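Local structure of formyltransferase (Francisella tularensis subsp. tularensis, 4NV1) at residues 7-12 / 78-83; 17-22 / 160-165; 91-96 / 156-161; 98-103 / 114-119; 120-123 / 128-131. The protein belongs to the formyltransferase family, with a Rossmann-like N-terminal domain and a C-terminal dimerization region, and binds dTDP-4-amino-4,6-dideoxyglucose. One frame throughout, in Å; residues are numbered along the deposited sequence.

Contact 1. Residues 7-12 / 78-83; sequences FVVTDN and QLFPAK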
# COMPACT_ATOMS: atom_id res chain seq x y z
N PHE A 7 40.51 8.88 -4.55
CA PHE A 7 39.73 7.67 -4.32
C PHE A 7 38.29 7.99 -3.91
O PHE A 7 38.00 8.96 -3.18
CB PHE A 7 40.42 6.70 -3.36
CG PHE A 7 40.39 7.11 -1.92
CD1 PHE A 7 41.34 7.97 -1.39
CD2 PHE A 7 39.43 6.62 -1.07
CE1 PHE A 7 41.36 8.35 -0.06
CE2 PHE A 7 39.41 7.00 0.26
CZ PHE A 7 40.37 7.86 0.77
N VAL A 8 37.39 7.12 -4.36
CA VAL A 8 35.97 7.23 -4.15
C VAL A 8 35.51 5.88 -3.69
O VAL A 8 35.64 4.92 -4.42
CB VAL A 8 35.32 7.56 -5.48
CG1 VAL A 8 33.79 7.41 -5.45
CG2 VAL A 8 35.76 8.94 -5.90
N VAL A 9 35.01 5.85 -2.46
CA VAL A 9 34.34 4.72 -1.89
C VAL A 9 32.80 4.81 -1.90
O VAL A 9 32.21 5.77 -1.37
CB VAL A 9 34.78 4.61 -0.47
CG1 VAL A 9 34.39 3.25 0.06
CG2 VAL A 9 36.26 4.88 -0.37
N THR A 10 32.17 3.84 -2.55
CA THR A 10 30.71 3.71 -2.57
C THR A 10 30.22 2.28 -2.73
O THR A 10 30.88 1.47 -3.41
CB THR A 10 30.09 4.45 -3.76
OG1 THR A 10 28.66 4.43 -3.64
CG2 THR A 10 30.51 3.84 -5.06
N ASP A 11 29.08 1.99 -2.10
CA ASP A 11 28.35 0.79 -2.40
C ASP A 11 27.05 1.05 -3.14
O ASP A 11 26.15 0.23 -3.03
CB ASP A 11 28.12 0.05 -1.10
CG ASP A 11 29.43 -0.42 -0.53
OD1 ASP A 11 30.05 -1.22 -1.24
OD2 ASP A 11 29.90 0.04 0.53
N ASN A 12 26.96 2.10 -3.95
CA ASN A 12 25.71 2.38 -4.67
C ASN A 12 25.94 2.47 -6.13
O ASN A 12 26.77 3.26 -6.54
CB ASN A 12 25.17 3.77 -4.33
CG ASN A 12 23.78 4.03 -4.92
OD1 ASN A 12 23.60 4.40 -6.08
ND2 ASN A 12 22.80 3.88 -4.06
N GLN A 78 31.03 1.42 4.64
CA GLN A 78 32.09 1.41 5.69
C GLN A 78 32.58 2.79 6.13
O GLN A 78 32.59 3.72 5.32
CB GLN A 78 33.35 0.68 5.20
CG GLN A 78 33.12 -0.42 4.18
CD GLN A 78 34.38 -1.14 3.71
OE1 GLN A 78 35.27 -1.48 4.51
NE2 GLN A 78 34.46 -1.36 2.42
N LEU A 79 33.05 2.86 7.37
CA LEU A 79 33.66 4.07 7.93
C LEU A 79 35.18 4.08 7.82
O LEU A 79 35.86 3.05 8.03
CB LEU A 79 33.32 4.16 9.40
CG LEU A 79 31.82 4.00 9.65
CD1 LEU A 79 31.58 3.56 11.09
CD2 LEU A 79 31.08 5.28 9.27
N PHE A 80 35.69 5.28 7.55
CA PHE A 80 37.07 5.51 7.20
C PHE A 80 37.81 5.57 8.53
O PHE A 80 37.30 6.16 9.49
CB PHE A 80 37.25 6.86 6.47
CG PHE A 80 36.84 6.91 5.01
CD1 PHE A 80 35.93 6.05 4.43
CD2 PHE A 80 37.35 7.92 4.23
CE1 PHE A 80 35.58 6.17 3.09
CE2 PHE A 80 36.99 8.08 2.92
CZ PHE A 80 36.11 7.18 2.34
N PRO A 81 39.00 4.96 8.61
CA PRO A 81 39.84 5.05 9.79
C PRO A 81 40.25 6.46 10.18
O PRO A 81 40.31 7.33 9.33
CB PRO A 81 41.09 4.25 9.41
CG PRO A 81 40.56 3.23 8.45
CD PRO A 81 39.34 3.80 7.76
N ALA A 82 40.58 6.69 11.44
CA ALA A 82 40.83 8.04 11.90
C ALA A 82 42.03 8.66 11.20
O ALA A 82 41.98 9.80 10.82
CB ALA A 82 41.01 8.09 13.41
N LYS A 83 43.09 7.89 11.02
CA LYS A 83 44.35 8.48 10.60
C LYS A 83 44.30 8.69 9.10
O LYS A 83 44.97 9.58 8.56
CB LYS A 83 45.50 7.53 10.96
CG LYS A 83 45.19 6.66 12.16
CD LYS A 83 46.43 6.32 12.97
CE LYS A 83 46.12 6.21 14.45
NZ LYS A 83 47.37 5.98 15.23

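Contact 2. Residues 17-22 / 160-165; sequences SDFKNI and ELFTKV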
# COMPACT_ATOMS: atom_id res chain seq x y z
N SER A 17 27.74 5.31 -10.80
CA SER A 17 27.53 5.81 -12.17
C SER A 17 27.55 7.36 -12.33
O SER A 17 28.07 7.90 -13.32
CB SER A 17 26.18 5.26 -12.67
OG SER A 17 26.06 5.60 -14.03
N ASP A 18 26.98 8.08 -11.39
CA ASP A 18 27.00 9.57 -11.49
C ASP A 18 28.38 10.22 -11.33
O ASP A 18 28.82 11.03 -12.17
CB ASP A 18 25.98 10.17 -10.53
CG ASP A 18 24.53 9.98 -11.03
OD1 ASP A 18 24.34 9.72 -12.24
OD2 ASP A 18 23.56 10.09 -10.24
N PHE A 19 29.07 9.77 -10.29
CA PHE A 19 30.43 10.18 -10.07
C PHE A 19 31.34 9.97 -11.26
O PHE A 19 32.05 10.91 -11.69
CB PHE A 19 30.97 9.49 -8.82
CG PHE A 19 30.57 10.17 -7.56
CD1 PHE A 19 29.26 10.66 -7.40
CD2 PHE A 19 31.51 10.41 -6.58
CE1 PHE A 19 28.85 11.31 -6.24
CE2 PHE A 19 31.12 11.02 -5.40
CZ PHE A 19 29.80 11.49 -5.24
N LYS A 20 31.32 8.76 -11.81
CA LYS A 20 32.17 8.42 -12.97
C LYS A 20 31.98 9.47 -14.03
O LYS A 20 32.91 9.96 -14.69
CB LYS A 20 31.73 7.09 -13.59
CG LYS A 20 32.28 5.83 -12.96
CD LYS A 20 33.60 5.39 -13.57
CE LYS A 20 33.76 3.91 -13.24
NZ LYS A 20 35.13 3.40 -13.05
N ASN A 21 30.71 9.75 -14.21
CA ASN A 21 30.25 10.76 -15.13
C ASN A 21 30.78 12.16 -14.88
O ASN A 21 31.40 12.80 -15.74
CB ASN A 21 28.74 10.82 -15.00
CG ASN A 21 28.11 10.86 -16.33
OD1 ASN A 21 28.14 11.89 -16.99
ND2 ASN A 21 27.66 9.69 -16.78
N ILE A 22 30.49 12.65 -13.69
CA ILE A 22 31.01 13.96 -13.29
C ILE A 22 32.54 13.97 -13.25
O ILE A 22 33.14 14.84 -13.86
CB ILE A 22 30.44 14.34 -11.92
CG1 ILE A 22 28.93 14.57 -12.09
CG2 ILE A 22 31.18 15.53 -11.30
CD1 ILE A 22 28.20 14.16 -10.85
N GLU A 160 23.51 16.66 -7.55
CA GLU A 160 23.50 18.07 -7.92
C GLU A 160 24.41 18.96 -7.07
O GLU A 160 25.15 19.81 -7.59
CB GLU A 160 22.06 18.54 -7.96
CG GLU A 160 21.96 20.03 -8.19
CD GLU A 160 20.67 20.64 -7.64
OE1 GLU A 160 20.53 21.85 -7.88
OE2 GLU A 160 19.85 19.97 -6.97
N LEU A 161 24.48 18.71 -5.77
CA LEU A 161 25.37 19.48 -4.91
C LEU A 161 26.84 19.13 -5.17
O LEU A 161 27.70 19.97 -5.24
CB LEU A 161 25.07 19.31 -3.44
CG LEU A 161 23.71 19.83 -2.97
CD1 LEU A 161 23.66 19.66 -1.48
CD2 LEU A 161 23.43 21.32 -3.15
N PHE A 162 27.13 17.87 -5.46
CA PHE A 162 28.52 17.47 -5.71
C PHE A 162 28.98 18.04 -7.05
O PHE A 162 30.13 18.48 -7.21
CB PHE A 162 28.56 15.94 -5.71
CG PHE A 162 29.89 15.38 -6.07
CD1 PHE A 162 30.92 15.39 -5.16
CD2 PHE A 162 30.09 14.77 -7.27
CE1 PHE A 162 32.15 14.83 -5.47
CE2 PHE A 162 31.32 14.25 -7.62
CZ PHE A 162 32.35 14.27 -6.72
N THR A 163 28.09 17.98 -8.04
CA THR A 163 28.34 18.58 -9.34
C THR A 163 28.74 20.08 -9.14
O THR A 163 29.70 20.56 -9.70
CB THR A 163 27.11 18.43 -10.24
OG1 THR A 163 26.75 17.05 -10.38
CG2 THR A 163 27.30 19.08 -11.58
N LYS A 164 28.02 20.80 -8.29
CA LYS A 164 28.24 22.23 -8.05
C LYS A 164 29.55 22.52 -7.33
O LYS A 164 30.09 23.60 -7.48
CB LYS A 164 27.06 22.78 -7.26
CG LYS A 164 26.94 24.31 -7.22
CD LYS A 164 25.67 24.81 -6.53
CE LYS A 164 25.72 26.32 -6.28
NZ LYS A 164 25.03 26.64 -4.99
N VAL A 165 30.09 21.60 -6.54
CA VAL A 165 31.24 21.95 -5.74
C VAL A 165 32.52 21.16 -6.06
O VAL A 165 33.58 21.46 -5.48
CB VAL A 165 30.99 21.88 -4.22
CG1 VAL A 165 29.93 22.88 -3.77
CG2 VAL A 165 30.72 20.44 -3.75

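Contact 3. Residues 91-96 / 156-161; sequences INIHPG and KKEVEL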
# COMPACT_ATOMS: atom_id res chain seq x y z
N ILE A 91 36.04 13.60 2.07
CA ILE A 91 34.78 14.31 2.01
C ILE A 91 33.65 13.30 1.80
O ILE A 91 33.76 12.36 1.02
CB ILE A 91 34.87 15.39 0.94
CG1 ILE A 91 35.92 16.45 1.44
CG2 ILE A 91 33.50 15.88 0.52
CD1 ILE A 91 36.29 17.42 0.34
N ASN A 92 32.65 13.47 2.64
CA ASN A 92 31.47 12.64 2.61
C ASN A 92 30.31 13.34 1.92
O ASN A 92 30.04 14.51 2.16
CB ASN A 92 31.09 12.34 4.05
CG ASN A 92 30.02 11.25 4.18
OD1 ASN A 92 29.44 11.16 5.22
ND2 ASN A 92 29.84 10.39 3.19
N ILE A 93 29.60 12.59 1.10
CA ILE A 93 28.46 13.10 0.39
C ILE A 93 27.36 12.26 0.98
O ILE A 93 27.32 11.03 0.80
CB ILE A 93 28.66 12.91 -1.12
CG1 ILE A 93 29.81 13.81 -1.62
CG2 ILE A 93 27.41 13.26 -1.93
CD1 ILE A 93 31.14 13.15 -1.84
N HIS A 94 26.47 12.95 1.70
CA HIS A 94 25.61 12.32 2.72
C HIS A 94 24.11 12.59 2.48
O HIS A 94 23.71 13.75 2.42
CB HIS A 94 26.06 12.87 4.08
CG HIS A 94 25.21 12.47 5.24
ND1 HIS A 94 24.99 11.16 5.61
CD2 HIS A 94 24.55 13.23 6.14
CE1 HIS A 94 24.19 11.13 6.67
NE2 HIS A 94 23.92 12.38 7.02
N PRO A 95 23.28 11.52 2.46
CA PRO A 95 21.83 11.63 2.35
C PRO A 95 21.11 12.08 3.59
O PRO A 95 19.99 11.63 3.82
CB PRO A 95 21.37 10.21 1.96
CG PRO A 95 22.34 9.35 2.66
CD PRO A 95 23.65 10.14 2.78
N GLY A 96 21.61 13.08 4.30
CA GLY A 96 20.78 13.86 5.24
C GLY A 96 21.30 15.28 5.47
O GLY A 96 22.32 15.65 4.90
N LYS A 156 19.30 12.55 -5.61
CA LYS A 156 19.46 13.54 -6.65
C LYS A 156 20.01 14.90 -6.18
O LYS A 156 20.79 15.56 -6.88
CB LYS A 156 18.06 13.77 -7.21
CG LYS A 156 18.00 14.61 -8.46
CD LYS A 156 16.82 14.15 -9.32
CE LYS A 156 16.84 12.64 -9.55
NZ LYS A 156 15.53 11.96 -9.24
N LYS A 157 19.64 15.33 -4.98
CA LYS A 157 20.19 16.61 -4.49
C LYS A 157 21.70 16.43 -4.23
O LYS A 157 22.53 17.24 -4.61
CB LYS A 157 19.42 17.01 -3.23
CG LYS A 157 19.92 18.31 -2.59
CD LYS A 157 19.75 19.48 -3.55
CE LYS A 157 18.30 19.82 -3.79
NZ LYS A 157 18.25 20.68 -4.99
N GLU A 158 22.04 15.30 -3.65
CA GLU A 158 23.42 14.90 -3.41
C GLU A 158 24.25 15.07 -4.63
O GLU A 158 25.25 15.73 -4.51
CB GLU A 158 23.58 13.46 -3.01
CG GLU A 158 23.30 13.13 -1.55
CD GLU A 158 23.41 11.63 -1.31
OE1 GLU A 158 22.52 10.92 -1.86
OE2 GLU A 158 24.33 11.15 -0.60
N VAL A 159 23.85 14.45 -5.74
CA VAL A 159 24.56 14.54 -7.02
C VAL A 159 24.61 15.93 -7.66
O VAL A 159 25.65 16.39 -8.17
CB VAL A 159 24.00 13.49 -7.98
CG1 VAL A 159 24.60 13.68 -9.34
CG2 VAL A 159 24.34 12.10 -7.46
N GLU A 160 23.51 16.66 -7.55
CA GLU A 160 23.50 18.07 -7.92
C GLU A 160 24.41 18.96 -7.07
O GLU A 160 25.15 19.81 -7.59
CB GLU A 160 22.06 18.54 -7.96
CG GLU A 160 21.96 20.03 -8.19
CD GLU A 160 20.67 20.64 -7.64
OE1 GLU A 160 20.53 21.85 -7.88
OE2 GLU A 160 19.85 19.97 -6.97
N LEU A 161 24.48 18.71 -5.77
CA LEU A 161 25.37 19.48 -4.91
C LEU A 161 26.84 19.13 -5.17
O LEU A 161 27.70 19.97 -5.24
CB LEU A 161 25.07 19.31 -3.44
CG LEU A 161 23.71 19.83 -2.97
CD1 LEU A 161 23.66 19.66 -1.48
CD2 LEU A 161 23.43 21.32 -3.15

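Contact 4. Residues 98-103 / 114-119; sequences NPYNRG and KLPIGA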
# COMPACT_ATOMS: atom_id res chain seq x y z
N ASN A 98 22.86 17.49 7.85
CA ASN A 98 23.55 17.68 9.13
C ASN A 98 23.23 19.04 9.77
O ASN A 98 23.10 20.03 9.07
CB ASN A 98 25.05 17.65 8.89
CG ASN A 98 25.59 16.25 8.54
OD1 ASN A 98 26.80 16.06 8.36
ND2 ASN A 98 24.70 15.26 8.47
N PRO A 99 23.08 19.10 11.10
CA PRO A 99 23.35 18.00 11.98
C PRO A 99 22.09 17.21 12.38
O PRO A 99 22.12 16.60 13.44
CB PRO A 99 23.81 18.71 13.23
CG PRO A 99 22.92 19.93 13.26
CD PRO A 99 22.94 20.37 11.83
N TYR A 100 21.00 17.31 11.63
CA TYR A 100 19.72 16.63 11.99
C TYR A 100 19.60 15.16 11.50
O TYR A 100 19.83 14.87 10.35
CB TYR A 100 18.53 17.42 11.49
CG TYR A 100 18.56 18.92 11.79
CD1 TYR A 100 18.95 19.78 10.78
CD2 TYR A 100 18.16 19.47 13.00
CE1 TYR A 100 19.00 21.14 10.98
CE2 TYR A 100 18.20 20.86 13.23
CZ TYR A 100 18.59 21.69 12.20
OH TYR A 100 18.71 23.08 12.29
N ASN A 101 19.31 14.27 12.43
CA ASN A 101 19.01 12.84 12.19
C ASN A 101 20.23 12.21 11.58
O ASN A 101 20.20 11.69 10.49
CB ASN A 101 17.78 12.66 11.31
CG ASN A 101 16.50 12.94 12.07
OD1 ASN A 101 16.41 12.62 13.25
ND2 ASN A 101 15.52 13.53 11.39
N ARG A 102 21.36 12.48 12.23
CA ARG A 102 22.63 11.88 11.87
C ARG A 102 22.45 10.40 12.15
O ARG A 102 21.66 9.99 13.01
CB ARG A 102 23.79 12.50 12.68
CG ARG A 102 24.01 13.94 12.22
CD ARG A 102 24.74 14.83 13.21
NE ARG A 102 25.89 14.12 13.74
CZ ARG A 102 26.04 13.74 15.01
NH1 ARG A 102 25.13 14.08 15.92
NH2 ARG A 102 27.13 13.06 15.34
N GLY A 103 23.20 9.58 11.42
CA GLY A 103 23.08 8.14 11.70
C GLY A 103 22.19 7.45 10.70
O GLY A 103 22.19 7.80 9.52
N LYS A 114 9.84 15.18 12.02
CA LYS A 114 9.83 16.46 11.37
C LYS A 114 11.07 17.32 11.41
O LYS A 114 10.98 18.41 10.90
CB LYS A 114 8.61 17.33 11.74
CG LYS A 114 7.35 16.53 11.99
CD LYS A 114 6.98 15.78 10.72
CE LYS A 114 5.69 14.99 10.86
NZ LYS A 114 5.37 14.51 9.47
N LEU A 115 12.22 16.86 11.92
CA LEU A 115 13.48 17.56 11.65
C LEU A 115 13.79 17.66 10.16
O LEU A 115 13.45 16.75 9.39
CB LEU A 115 14.59 16.88 12.44
CG LEU A 115 14.34 17.02 13.97
CD1 LEU A 115 15.51 16.43 14.73
CD2 LEU A 115 14.11 18.47 14.42
N PRO A 116 14.37 18.78 9.69
CA PRO A 116 14.79 18.84 8.29
C PRO A 116 15.52 17.60 7.77
O PRO A 116 16.27 16.94 8.48
CB PRO A 116 15.80 19.99 8.31
CG PRO A 116 15.18 20.93 9.27
CD PRO A 116 14.85 19.97 10.39
N ILE A 117 15.39 17.41 6.48
CA ILE A 117 16.07 16.33 5.76
C ILE A 117 16.53 16.99 4.48
O ILE A 117 15.94 17.94 3.97
CB ILE A 117 15.06 15.17 5.46
CG1 ILE A 117 15.70 14.04 4.66
CG2 ILE A 117 13.93 15.72 4.59
CD1 ILE A 117 16.74 13.28 5.43
N GLY A 118 17.61 16.47 3.93
CA GLY A 118 18.19 17.07 2.73
C GLY A 118 19.48 16.32 2.48
O GLY A 118 19.57 15.08 2.81
N ALA A 119 20.42 17.01 1.83
CA ALA A 119 21.75 16.41 1.55
C ALA A 119 22.90 17.33 1.96
O ALA A 119 22.76 18.51 1.81
CB ALA A 119 21.87 16.10 0.06
O HOH W 1 18.31 15.21 8.20

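Contact 5. Residues 120-123 / 128-131; sequences TIHV and IDHG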
# COMPACT_ATOMS: atom_id res chain seq x y z
N THR A 120 23.97 16.76 2.46
CA THR A 120 25.12 17.45 2.93
C THR A 120 26.38 16.82 2.33
O THR A 120 26.49 15.57 2.22
CB THR A 120 25.23 17.25 4.44
OG1 THR A 120 24.06 17.70 5.09
CG2 THR A 120 26.43 18.05 5.03
N ILE A 121 27.30 17.71 1.94
CA ILE A 121 28.71 17.38 1.67
C ILE A 121 29.57 18.06 2.69
O ILE A 121 29.48 19.29 2.92
CB ILE A 121 29.13 17.85 0.29
CG1 ILE A 121 28.20 17.30 -0.76
CG2 ILE A 121 30.58 17.45 0.04
CD1 ILE A 121 28.31 17.92 -2.12
N HIS A 122 30.37 17.26 3.35
CA HIS A 122 31.11 17.77 4.47
C HIS A 122 32.43 17.05 4.56
O HIS A 122 32.59 15.89 4.12
CB HIS A 122 30.32 17.62 5.77
CG HIS A 122 30.13 16.20 6.20
ND1 HIS A 122 29.11 15.40 5.74
CD2 HIS A 122 30.84 15.43 7.06
CE1 HIS A 122 29.20 14.20 6.28
NE2 HIS A 122 30.26 14.19 7.07
N VAL A 123 33.40 17.74 5.13
CA VAL A 123 34.71 17.17 5.36
C VAL A 123 34.68 16.15 6.48
O VAL A 123 34.25 16.46 7.56
CB VAL A 123 35.75 18.27 5.66
CG1 VAL A 123 37.15 17.67 5.88
CG2 VAL A 123 35.77 19.29 4.52
N ILE A 128 30.93 10.56 13.22
CA ILE A 128 29.93 10.30 12.17
C ILE A 128 29.07 11.51 11.75
O ILE A 128 28.34 12.12 12.54
CB ILE A 128 28.97 9.11 12.56
CG1 ILE A 128 29.70 7.76 12.65
CG2 ILE A 128 27.76 8.99 11.62
CD1 ILE A 128 28.86 6.53 12.38
N ASP A 129 29.05 11.79 10.44
CA ASP A 129 28.25 12.91 9.94
C ASP A 129 28.53 14.13 10.85
O ASP A 129 27.58 14.66 11.42
CB ASP A 129 26.74 12.53 9.92
CG ASP A 129 26.41 11.23 9.12
OD1 ASP A 129 27.14 10.95 8.13
OD2 ASP A 129 25.43 10.50 9.47
N HIS A 130 29.78 14.59 10.99
CA HIS A 130 30.17 15.59 11.99
C HIS A 130 31.04 16.83 11.64
O HIS A 130 30.99 17.82 12.39
CB HIS A 130 30.87 14.84 13.13
CG HIS A 130 31.09 15.67 14.36
ND1 HIS A 130 32.16 16.53 14.50
CD2 HIS A 130 30.37 15.76 15.51
CE1 HIS A 130 32.09 17.11 15.69
NE2 HIS A 130 31.02 16.66 16.32
N GLY A 131 31.89 16.80 10.62
CA GLY A 131 32.89 17.90 10.41
C GLY A 131 32.41 19.05 9.53
O GLY A 131 31.24 19.03 9.09

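Contact 1. Residues 7-12 / 78-83
Asp11 faces the backbone of Gln78 with a carboxylate gripped by two main-chain N-H groups: OD2 accepts from Lys77 and OD1 from Ser36. Across the contact itself, Asp11 OD2 stays 4.5 Å from Gln78 N; the bond is made one residue earlier, at Lys77 N. Gln78 spends its amide elsewhere, OE1 bonding to Met57 N and NE2 to Ile55 O, which fixes the rotation of the group. Next to Asp11, Asn12 N donates to Thr10 OG1 over 2.9 Å, closing an ST turn, while the Asn12 side chain caps helix 13-24 and also reaches the bound dTDP-4-amino-4,6-dideoxyglucose by a weak hydrogen bond.

The rest is hydrocarbon. Phe80 sets the far end of its ring against both Phe7 and Val9 of strand 4-9. Val9 and Phe80 approach from opposite directions, with Val9 CG2 oblique to the ring and 3.6 Å from Phe80 CZ; the same methyl sits at the edge of the Phe7 ring, in its plane. Phe7 CE2 and Phe80 CE2 are 3.8 Å apart, and the rings slide past one another obliquely, their planes at 32°. Phe7 reaches this place because its CG stands between the backbone N and the carbonyl carbon (chi1 74°). Tyr68 meets the Phe7 ring edge-to-face, and Val85 of helix 82-87 packs on Phe80.

With no hydrogen bond joining the segments, the strand and the loop after neighbouring strand 70-74 are held by apolar packing, whereas the polar groups at the pocket end are fixed by backbone partners beyond them.

Contact 2. Residues 17-22 / 160-165
Phe19 and Phe162 lay their rings face over face in an offset stack, centroids 4.1 Å apart and planes only 3° from parallel. Phe162 CE2 stands above the centre of the Phe19 ring and, in return, Phe19 CZ above that of Phe162. The two residues come to this position by different torsions. In Phe162 the CB points toward helix 13-24, and a CG opposite the backbone N (chi1 175°) brings the ring alongside Phe19; in Phe19, CG lies opposite the carbonyl carbon, and a CB that does not point at helix 147-170 still delivers a ring that meets it.

Ile22, one turn on, divides its branches. Its CG2 touches the Phe162 ring at CE2 over 3.9 Å, while CD1 crosses to within 3.3 Å of Thr163 OG1, a snug contact. That hydroxyl is bound to Val159 O of its own helix, so the methyl meets an oxygen already engaged.

Phe72 closes on Phe162 edge-to-face, and Ile93 packs on both stacked rings from the sheet side. The short helical segments run nearly parallel, at 20° and 10.9 Å between axes. The two helices lie side by side on one face of the mostly parallel sheet, as in the alpha/beta Rossmann-like fold of this family.

Contact 3. Residues 91-96 / 156-161
Glu158 carries the contact with Ile93 and Pro95, one residue after Lys157, whose NZ stays on its own helix in a salt bridge to Glu160 OE2 (2.6 Å), approaching the syn side of the carboxylate somewhat out of its plane.

A chi1 of -80° places Glu158 CG beside its own backbone N, and the chain, extended beyond CG, crosses to the end of strand 89-94. Its CB lies 4.0 Å from Ile93 CG2, and its CG packs by the same methyl. Farther out, Glu158 OE2 comes down on the main chain where the strand becomes loop: 3.3 Å from Ile93 O, 3.3 Å from Pro95 N and 3.4 Å from His94 C. Neither of the two polar approaches is a hydrogen bond: Ile93 O is a second acceptor, and the proline N has no hydrogen to give. The proline ring lies close as well, Pro95 CD being 3.6 Å from Glu158 OE2. The buried carboxylate instead finds its partner through OE1, which is hydrogen-bonded to His75 NE2.

In this Rossmann-like fold helix 147-170 packs on one face of the sheet, and Glu158 meets it where strand 89-94 ends, beside the pocket. His75 lines that pocket and the side chain of Pro95 is about 5 Å from the bound dTDP-4-amino-4,6-dideoxyglucose, so Glu158 probably acts as a second-shell residue that helps to position His75.

Farther along, Val159 packs on helix 13-24 and Leu161 on Ile121 of strand 117-123.

Contact 4. Residues 98-103 / 114-119
Tyr100 and Leu115 mark the closest backbone approach, CA to CA 6.3 Å, without a direct main-chain bond; one water joins the chains instead, donating to Tyr100 O and to Pro116 O, each at 2.7 Å.

The Tyr100 ring lies between two prolines. Pro116 CD stands over the centre of one face in a CH-pi contact, 4.1 Å from the centroid and 10° off the normal. On the opposite face Pro99, which follows a cis peptide bond, sets its CD nearer the rim. Pro116 CB also touches Tyr100 CD1 at 4.0 Å, so the pyrrolidine runs obliquely across the ring, and CB of Tyr100 packs by CB of Leu115.

These segments flank helix 106-113, within the connection that carries the chain from strand 89-94 of the Rossmann-like sheet to its antiparallel neighbour 117-123. Trp104, Phe105 and Gln107, which line the ligand pocket, lie in that connection.

Asn101 takes left-handed backbone angles (phi 62°), and its amide passes beside Leu115, ND2 being 3.6 Å from Leu115 CB. That amide is held at both ends: OD1 bonds to the ND2 atoms of Asn186 and Asn113, and ND2 to Ser110 OG. Ser110 OG is also bonded to Leu115 O, so a single serine of the intervening helix serves a group from each segment.

Contact 5. Residues 120-123 / 128-131
The imidazole of His122 lies slantwise against the Asp129-Gly131 turn, meeting main chain more than side chain. Its NE2 comes within 3.7 Å of Asp129 CA and 4.0 Å of His130 N, while CD2 rests at 4.0 Å from Gly131 N. At the base of the side chain, His122 CB touches Gly131 O over 3.7 Å. A chi1 of 68° folds the ring back across the residue's own main chain, which brings it obliquely against residues 129-131.

Asp129, with left-handed backbone angles (phi 47°), does not turn its carboxylate onto this ring: OD1 stays 4.6 Å from His122 NE2. OD2 instead accepts from Gly103 N, and the Asp129 carbonyl receives Arg102 NE, tying this loop to residues 98-103. Beside His122, Gly131 presses its bare CA on Val123 O at 3.5 Å, a weak CA-H...O contact with 132° at the hydrogen.

No classical hydrogen bond spans the two segments. Between them there is van der Waals packing and one weak C-H donor; the backbone bond of Val123 with Asp132, just beyond, helps hold the loop, and the orientation of Asp129 is set by partners outside the pair.

Contacts 3 and 5 are buried, whereas contacts 1, 2 and 4 combine buried with more exposed residues. Contacts 2 and 3 share helix 147-170, which they join to helix 13-24 and to the end of strand 89-94; contacts 4 and 5 share strand 117-123, the neighbour of strand 89-94 in the sheet. Chemistry follows place: aromatic packing dominates on the sheet flanks in contacts 1 and 2, a buried carboxylate meets backbone near the pocket in contact 3, and loops are fitted by proline, histidine, glycine and water in contacts 4 and 5. Contacts 1 and 2 also touch, Val8 packing on Phe19.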